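Local coordinates for type I site-specific restriction-modification system, R (Restriction) subunit (PDB 3H1T), which probably serves as the ATP-dependent DNA-translocating restriction subunit of a type I restriction enzyme, here as an N-terminal fragment that includes its helicase-like motor domains, at residues 420-432 with 578-590. Sequence-based numbering, arbitrary orientation.
Sequences ARTDAFAKHLTDF and DEVVIDEDGEEVV
K427 and H428 both carry CG opposite the backbone N (chi1 -157° and 178°), which swings the lysine chain over the 583-586 turn and lays the imidazole against I582 and E588. The K427 chain bends at chi2 and again at chi4; its CD passes 3.2 Å from the carbonyl O of D585, and its ammonium turns back to D431, one helical turn on. NZ bonds D431 OD2 on the syn side at 2.9 Å and makes a long salt bridge to E587 OE1 at 3.7 Å. A long, flexible cation suits this place, because the carboxylates of D431 and E587 lie close together and the shared lysine probably eases their repulsion.

The turn itself is a type I beta turn from D583 to G586. D583 OD1 takes the backbone N of D585, closing an Asx turn, and that of E587 from the opposite face of its carboxylate plane; a short acidic side chain can thus hold the loop from within. G586 packs against the helix at A424. Having no side chain, glycine readily adopts the positive phi of 84° and brings its CA to 3.4 Å from A424 O in a CA-H...O contact, and A424 with its small methyl allows the close approach.

H428 meets E588 at the ring edge, OE2 lying in plane 3.5 Å from NE2, a close polar approach, while the branched side chains of I582 and V580 come up to the ring obliquely. ND1 is hydrogen-bonded to Y557 OH, so a flat ring with a polar rim can lie between helix and sheet with this nitrogen paired.

Helix 422-436 lies on the mixed sheet of the C-terminal helicase-like domain, at the end where strand 576-582 pairs in parallel with strand 374-381 and turns back into the short, weakly bonded antiparallel strand 588-589; helix 449-462 packs alongside it, touching A426 and T430.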
loop_
_atom_site.group_PDB
_atom_site.type_symbol
_atom_site.label_atom_id
_atom_site.label_comp_id
_atom_site.label_asym_id
_atom_site.label_seq_id
_atom_site.Cartn_x
_atom_site.Cartn_y
_atom_site.Cartn_z
ATOM N N ALA A 420 -12.182 -33.275 0.413
ATOM C CA ALA A 420 -13.094 -34.240 1.000
ATOM C C ALA A 420 -14.017 -33.562 2.017
ATOM O O ALA A 420 -15.056 -34.105 2.394
ATOM C CB ALA A 420 -12.297 -35.359 1.666
ATOM N N ARG A 421 -13.657 -32.360 2.450
ATOM C CA ARG A 421 -14.475 -31.661 3.437
ATOM C C ARG A 421 -15.249 -30.467 2.904
ATOM O O ARG A 421 -15.794 -29.671 3.678
ATOM C CB ARG A 421 -13.594 -31.210 4.591
ATOM C CG ARG A 421 -12.924 -32.369 5.291
ATOM C CD ARG A 421 -11.985 -31.903 6.382
ATOM N NE ARG A 421 -11.425 -33.050 7.081
ATOM C CZ ARG A 421 -10.175 -33.118 7.526
ATOM N NH1 ARG A 421 -9.342 -32.097 7.344
ATOM N NH2 ARG A 421 -9.760 -34.211 8.149
ATOM N N THR A 422 -15.315 -30.356 1.586
ATOM C CA THR A 422 -16.013 -29.255 0.954
ATOM C C THR A 422 -17.380 -28.973 1.543
ATOM O O THR A 422 -17.746 -27.824 1.723
ATOM C CB THR A 422 -16.168 -29.494 -0.557
ATOM O OG1 THR A 422 -14.871 -29.496 -1.171
ATOM C CG2 THR A 422 -17.039 -28.407 -1.178
ATOM N N ASP A 423 -18.145 -30.012 1.852
ATOM C CA ASP A 423 -19.471 -29.793 2.403
ATOM C C ASP A 423 -19.464 -29.330 3.847
ATOM O O ASP A 423 -20.388 -28.643 4.280
ATOM C CB ASP A 423 -20.316 -31.049 2.267
ATOM C CG ASP A 423 -21.167 -31.035 1.021
ATOM O OD1 ASP A 423 -21.920 -30.061 0.844
ATOM O OD2 ASP A 423 -21.089 -31.994 0.223
ATOM N N ALA A 424 -18.439 -29.702 4.608
ATOM C CA ALA A 424 -18.373 -29.262 6.003
ATOM C C ALA A 424 -18.134 -27.759 6.040
ATOM O O ALA A 424 -18.781 -27.019 6.780
ATOM C CB ALA A 424 -17.246 -29.979 6.733
ATOM N N PHE A 425 -17.170 -27.333 5.232
ATOM C CA PHE A 425 -16.789 -25.937 5.131
ATOM C C PHE A 425 -17.957 -25.103 4.654
ATOM O O PHE A 425 -18.230 -24.027 5.191
ATOM C CB PHE A 425 -15.627 -25.783 4.160
ATOM C CG PHE A 425 -14.417 -26.573 4.542
ATOM C CD1 PHE A 425 -14.269 -27.086 5.829
ATOM C CD2 PHE A 425 -13.426 -26.822 3.619
ATOM C CE1 PHE A 425 -13.144 -27.841 6.172
ATOM C CE2 PHE A 425 -12.299 -27.579 3.960
ATOM C CZ PHE A 425 -12.162 -28.088 5.230
ATOM N N ALA A 426 -18.660 -25.608 3.645
ATOM C CA ALA A 426 -19.810 -24.885 3.109
ATOM C C ALA A 426 -20.899 -24.750 4.150
ATOM O O ALA A 426 -21.545 -23.713 4.242
ATOM C CB ALA A 426 -20.360 -25.582 1.879
ATOM N N LYS A 427 -21.107 -25.791 4.950
ATOM C CA LYS A 427 -22.143 -25.715 5.968
ATOM C C LYS A 427 -21.717 -24.700 7.022
ATOM O O LYS A 427 -22.495 -23.819 7.404
ATOM C CB LYS A 427 -22.390 -27.083 6.627
ATOM C CG LYS A 427 -23.784 -27.174 7.243
ATOM C CD LYS A 427 -23.784 -27.754 8.653
ATOM C CE LYS A 427 -25.212 -27.841 9.247
ATOM N NZ LYS A 427 -25.810 -26.511 9.619
ATOM N N HIS A 428 -20.476 -24.808 7.481
ATOM C CA HIS A 428 -19.981 -23.878 8.485
ATOM C C HIS A 428 -19.972 -22.419 8.023
ATOM O O HIS A 428 -20.322 -21.528 8.792
ATOM C CB HIS A 428 -18.587 -24.290 8.936
ATOM C CG HIS A 428 -17.994 -23.353 9.932
ATOM N ND1 HIS A 428 -17.347 -22.195 9.561
ATOM C CD2 HIS A 428 -18.017 -23.359 11.286
ATOM C CE1 HIS A 428 -16.999 -21.525 10.646
ATOM N NE2 HIS A 428 -17.393 -22.209 11.705
ATOM N N LEU A 429 -19.595 -22.177 6.769
ATOM C CA LEU A 429 -19.576 -20.818 6.231
ATOM C C LEU A 429 -20.999 -20.251 6.159
ATOM O O LEU A 429 -21.243 -19.074 6.474
ATOM C CB LEU A 429 -18.938 -20.815 4.835
ATOM C CG LEU A 429 -18.818 -19.472 4.111
ATOM C CD1 LEU A 429 -18.256 -18.444 5.076
ATOM C CD2 LEU A 429 -17.928 -19.609 2.882
ATOM N N THR A 430 -21.942 -21.101 5.753
ATOM C CA THR A 430 -23.339 -20.690 5.625
ATOM C C THR A 430 -23.953 -20.313 6.962
ATOM O O THR A 430 -24.670 -19.315 7.057
ATOM C CB THR A 430 -24.198 -21.804 4.966
ATOM O OG1 THR A 430 -23.754 -22.002 3.615
ATOM C CG2 THR A 430 -25.686 -21.420 4.962
ATOM N N ASP A 431 -23.686 -21.118 7.989
ATOM C CA ASP A 431 -24.215 -20.846 9.329
ATOM C C ASP A 431 -23.601 -19.559 9.830
ATOM O O ASP A 431 -24.286 -18.723 10.414
ATOM C CB ASP A 431 -23.869 -21.974 10.304
ATOM C CG ASP A 431 -24.742 -23.205 10.121
ATOM O OD1 ASP A 431 -25.764 -23.138 9.399
ATOM O OD2 ASP A 431 -24.405 -24.244 10.736
ATOM N N PHE A 432 -22.303 -19.399 9.587
ATOM C CA PHE A 432 -21.587 -18.202 10.000
ATOM C C PHE A 432 -22.268 -16.996 9.369
ATOM O O PHE A 432 -22.677 -16.070 10.060
ATOM C CB PHE A 432 -20.109 -18.289 9.574
ATOM C CG PHE A 432 -19.361 -16.988 9.698
ATOM C CD1 PHE A 432 -19.424 -16.035 8.679
ATOM C CD2 PHE A 432 -18.603 -16.704 10.833
ATOM C CE1 PHE A 432 -18.742 -14.819 8.787
ATOM C CE2 PHE A 432 -17.916 -15.489 10.954
ATOM C CZ PHE A 432 -17.988 -14.542 9.925
ATOM N N ASP A 578 -9.655 -16.196 16.961
ATOM C CA ASP A 578 -10.107 -17.375 17.672
ATOM C C ASP A 578 -10.089 -18.592 16.773
ATOM O O ASP A 578 -9.932 -18.490 15.560
ATOM C CB ASP A 578 -11.489 -17.182 18.322
ATOM C CG ASP A 578 -12.481 -16.471 17.430
ATOM O OD1 ASP A 578 -12.555 -16.778 16.221
ATOM O OD2 ASP A 578 -13.216 -15.611 17.957
ATOM N N GLU A 579 -10.235 -19.748 17.397
ATOM C CA GLU A 579 -10.191 -21.027 16.729
ATOM C C GLU A 579 -11.370 -21.861 17.205
ATOM O O GLU A 579 -11.738 -21.808 18.379
ATOM C CB GLU A 579 -8.858 -21.674 17.096
ATOM C CG GLU A 579 -8.723 -23.125 16.796
ATOM C CD GLU A 579 -7.559 -23.732 17.539
ATOM O OE1 GLU A 579 -6.439 -23.193 17.430
ATOM O OE2 GLU A 579 -7.761 -24.750 18.230
ATOM N N VAL A 580 -11.985 -22.597 16.289
ATOM C CA VAL A 580 -13.110 -23.445 16.651
ATOM C C VAL A 580 -12.899 -24.816 16.042
ATOM O O VAL A 580 -12.292 -24.944 14.975
ATOM C CB VAL A 580 -14.460 -22.871 16.136
ATOM C CG1 VAL A 580 -14.792 -21.584 16.860
ATOM C CG2 VAL A 580 -14.387 -22.651 14.646
ATOM N N VAL A 581 -13.358 -25.847 16.744
ATOM C CA VAL A 581 -13.239 -27.213 16.256
ATOM C C VAL A 581 -14.554 -27.568 15.585
ATOM O O VAL A 581 -15.634 -27.193 16.046
ATOM C CB VAL A 581 -12.947 -28.173 17.406
ATOM C CG1 VAL A 581 -13.000 -29.613 16.912
ATOM C CG2 VAL A 581 -11.568 -27.878 17.968
ATOM N N ILE A 582 -14.480 -28.297 14.491
ATOM C CA ILE A 582 -15.693 -28.609 13.763
ATOM C C ILE A 582 -15.746 -30.097 13.425
ATOM O O ILE A 582 -14.696 -30.703 13.192
ATOM C CB ILE A 582 -15.702 -27.677 12.507
ATOM C CG1 ILE A 582 -16.579 -26.459 12.793
ATOM C CG2 ILE A 582 -16.012 -28.438 11.258
ATOM C CD1 ILE A 582 -17.964 -26.540 12.221
ATOM N N ASP A 583 -16.941 -30.694 13.435
ATOM C CA ASP A 583 -17.065 -32.128 13.124
ATOM C C ASP A 583 -17.151 -32.369 11.624
ATOM O O ASP A 583 -17.074 -31.426 10.838
ATOM C CB ASP A 583 -18.286 -32.775 13.822
ATOM C CG ASP A 583 -19.634 -32.265 13.292
ATOM O OD1 ASP A 583 -19.695 -31.752 12.153
ATOM O OD2 ASP A 583 -20.652 -32.400 14.016
ATOM N N GLU A 584 -17.312 -33.628 11.229
ATOM C CA GLU A 584 -17.382 -33.956 9.810
ATOM C C GLU A 584 -18.582 -33.399 9.063
ATOM O O GLU A 584 -18.647 -33.543 7.854
ATOM C CB GLU A 584 -17.304 -35.472 9.598
ATOM C CG GLU A 584 -15.936 -36.058 9.941
ATOM C CD GLU A 584 -14.808 -35.355 9.196
ATOM O OE1 GLU A 584 -14.730 -35.517 7.958
ATOM O OE2 GLU A 584 -14.009 -34.633 9.842
ATOM N N ASP A 585 -19.520 -32.764 9.759
ATOM C CA ASP A 585 -20.692 -32.182 9.085
ATOM C C ASP A 585 -20.619 -30.656 9.076
ATOM O O ASP A 585 -21.516 -29.986 8.556
ATOM C CB ASP A 585 -22.001 -32.592 9.770
ATOM C CG ASP A 585 -22.305 -34.067 9.631
ATOM O OD1 ASP A 585 -22.585 -34.529 8.501
ATOM O OD2 ASP A 585 -22.270 -34.763 10.668
ATOM N N GLY A 586 -19.560 -30.118 9.676
ATOM C CA GLY A 586 -19.398 -28.681 9.732
ATOM C C GLY A 586 -20.142 -28.032 10.890
ATOM O O GLY A 586 -20.429 -26.829 10.851
ATOM N N GLU A 587 -20.487 -28.821 11.908
ATOM C CA GLU A 587 -21.148 -28.291 13.103
ATOM C C GLU A 587 -19.991 -28.145 14.099
ATOM O O GLU A 587 -19.130 -29.027 14.175
ATOM C CB GLU A 587 -22.183 -29.286 13.659
ATOM C CG GLU A 587 -23.185 -29.801 12.643
ATOM C CD GLU A 587 -24.389 -28.885 12.467
ATOM O OE1 GLU A 587 -24.265 -27.680 12.770
ATOM O OE2 GLU A 587 -25.458 -29.360 12.011
ATOM N N GLU A 588 -19.947 -27.049 14.848
ATOM C CA GLU A 588 -18.857 -26.896 15.806
ATOM C C GLU A 588 -19.074 -27.838 16.995
ATOM O O GLU A 588 -20.212 -28.179 17.334
ATOM C CB GLU A 588 -18.748 -25.461 16.341
ATOM C CG GLU A 588 -18.600 -24.367 15.302
ATOM C CD GLU A 588 -18.275 -23.004 15.928
ATOM O OE1 GLU A 588 -18.597 -22.810 17.126
ATOM O OE2 GLU A 588 -17.707 -22.127 15.227
ATOM N N VAL A 589 -17.981 -28.235 17.638
ATOM C CA VAL A 589 -18.064 -29.118 18.787
ATOM C C VAL A 589 -17.308 -28.507 19.960
ATOM O O VAL A 589 -16.412 -27.681 19.760
ATOM C CB VAL A 589 -17.492 -30.501 18.437
ATOM C CG1 VAL A 589 -18.323 -31.136 17.336
ATOM C CG2 VAL A 589 -16.058 -30.370 17.985
ATOM N N VAL A 590 -17.657 -28.903 21.182
ATOM C CA VAL A 590 -17.007 -28.340 22.367
ATOM C C VAL A 590 -16.541 -29.326 23.437
ATOM O O VAL A 590 -16.644 -30.547 23.206
ATOM C CB VAL A 590 -17.938 -27.317 23.045
ATOM C CG1 VAL A 590 -17.662 -25.929 22.495
ATOM C CG2 VAL A 590 -19.380 -27.686 22.778
ATOM O OXT VAL A 590 -16.060 -28.861 24.505
#